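PDB 5I45: glycosyl transferases group 1 family protein from Francisella tularensis subsp. tularensis, which probably transfers sugar residues as a GT-B-type glycosyltransferase, of which this chain is the C-terminal domain. Local coordinates for residues I184-N187 and G188-V192. Numbering follows the deposited sequence. Where two conformers were deposited one is given.
Sequences IAQN and GYDLV
Gln186 and Asp190 meet one turn apart on helix 178-195, the last helix of the C-terminal Rossmann-like domain of a GT-B-type glycosyltransferase, in a local i to i+4 side-chain contact. Four successive main-chain bonds carry the helix through here, from Gly188 N to Ile184 O at 3.0 Å through to Leu191 N to Asn187 O at 3.0 Å. Outside the Asp190 N to Gln186 O bond, the same two residues are joined again by their side chains: Gln186 NE2 donates to Asp190 OD1 at 3.0 Å, in a somewhat bent bond. The acceptor lies almost in the amide plane, yet the nitrogen comes to the oxygen from above the carboxylate plane, the two flat groups being turned 46° apart. In Gln186 the turn at chi2 (71°) carries the amide forward, while Asp190 has CG beside its own backbone N (chi1 -70°), which brings the carboxylate back over the preceding turn.

The Tyr189 side chain leaves the helix beside that of Gln186, in the same direction, and its CD1 lies 3.6 Å from Gln186 NE2. Lys135 ties this pair together from outside: its NZ bonds to Gln186 OE1 and it makes a cation-pi contact with the Tyr189 ring. Both ends of the Gln186 amide are therefore engaged, which should fix its rotation. Asn187 OD1, by contrast, turns back to Lys183 NZ. Farther along, Leu191 and Val192 pack the helix against Met132 of helix 126-133, which leads into parallel strand 137-140.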
loop_
_atom_site.group_PDB
_atom_site.type_symbol
_atom_site.label_atom_id
_atom_site.label_comp_id
_atom_site.label_asym_id
_atom_site.label_seq_id
_atom_site.Cartn_x
_atom_site.Cartn_y
_atom_site.Cartn_z
ATOM N N ILE A 184 8.289 4.290 -12.026
ATOM C CA ILE A 184 7.470 5.121 -11.148
ATOM C C ILE A 184 8.031 5.094 -9.727
ATOM O O ILE A 184 8.221 6.126 -9.117
ATOM C CB ILE A 184 6.010 4.606 -11.146
ATOM C CG1 ILE A 184 5.350 4.889 -12.497
ATOM C CG2 ILE A 184 5.198 5.174 -9.984
ATOM C CD1 ILE A 184 5.050 6.313 -12.798
ATOM N N ALA A 185 8.340 3.883 -9.261
ATOM C CA ALA A 185 8.864 3.706 -7.898
ATOM C C ALA A 185 10.214 4.409 -7.695
ATOM O O ALA A 185 10.424 5.072 -6.694
ATOM C CB ALA A 185 8.953 2.235 -7.529
ATOM N N GLN A 186 11.112 4.235 -8.656
ATOM C CA GLN A 186 12.397 4.906 -8.625
ATOM C C GLN A 186 12.224 6.420 -8.648
ATOM O O GLN A 186 12.916 7.134 -7.912
ATOM C CB GLN A 186 13.245 4.424 -9.773
ATOM C CG GLN A 186 14.637 5.027 -9.799
ATOM C CD GLN A 186 15.531 4.510 -8.693
ATOM O OE1 GLN A 186 15.704 3.303 -8.541
ATOM N NE2 GLN A 186 16.113 5.405 -7.911
ATOM N N ASN A 187 11.332 6.932 -9.489
ATOM C CA ASN A 187 11.120 8.360 -9.535
ATOM C C ASN A 187 10.612 8.886 -8.182
ATOM O O ASN A 187 11.026 9.945 -7.739
ATOM C CB ASN A 187 10.117 8.722 -10.622
ATOM C CG ASN A 187 10.637 8.502 -12.032
ATOM O OD1 ASN A 187 9.845 8.441 -12.995
ATOM N ND2 ASN A 187 11.944 8.412 -12.194
ATOM N N GLY A 188 9.700 8.148 -7.544
ATOM C CA GLY A 188 9.209 8.542 -6.212
ATOM C C GLY A 188 10.334 8.564 -5.175
ATOM O O GLY A 188 10.447 9.480 -4.375
ATOM N N TYR A 189 11.161 7.522 -5.232
ATOM C CA TYR A 189 12.339 7.445 -4.360
ATOM C C TYR A 189 13.277 8.655 -4.575
ATOM O O TYR A 189 13.704 9.280 -3.600
ATOM C CB TYR A 189 13.075 6.124 -4.626
ATOM C CG TYR A 189 14.382 6.040 -3.916
ATOM C CD1 TYR A 189 15.557 6.541 -4.495
ATOM C CD2 TYR A 189 14.453 5.528 -2.623
ATOM C CE1 TYR A 189 16.747 6.513 -3.819
ATOM C CE2 TYR A 189 15.638 5.476 -1.945
ATOM C CZ TYR A 189 16.797 6.006 -2.540
ATOM O OH TYR A 189 17.992 6.000 -1.874
ATOM N N ASP A 190 13.554 8.965 -5.840
ATOM C CA ASP A 190 14.450 10.077 -6.158
ATOM C C ASP A 190 13.899 11.392 -5.613
ATOM O O ASP A 190 14.644 12.218 -5.120
ATOM C CB ASP A 190 14.678 10.173 -7.662
ATOM C CG ASP A 190 15.527 9.034 -8.205
ATOM O OD1 ASP A 190 16.173 8.328 -7.415
ATOM O OD2 ASP A 190 15.546 8.811 -9.428
ATOM N N LEU A 191 12.595 11.582 -5.741
ATOM C CA LEU A 191 11.973 12.779 -5.249
ATOM C C LEU A 191 12.073 12.890 -3.740
ATOM O O LEU A 191 12.496 13.909 -3.218
ATOM C CB LEU A 191 10.499 12.839 -5.665
ATOM C CG LEU A 191 9.693 13.979 -5.035
ATOM C CD1 LEU A 191 10.160 15.305 -5.574
ATOM C CD2 LEU A 191 8.223 13.781 -5.323
ATOM N N VAL A 192 11.696 11.835 -3.020
ATOM C CA VAL A 192 11.653 11.964 -1.564
ATOM C C VAL A 192 13.037 12.025 -0.933
ATOM O O VAL A 192 13.246 12.779 0.020
ATOM C CB VAL A 192 10.705 10.927 -0.921
ATOM C CG1 VAL A 192 9.333 11.046 -1.569
ATOM C CG2 VAL A 192 11.276 9.519 -1.036
#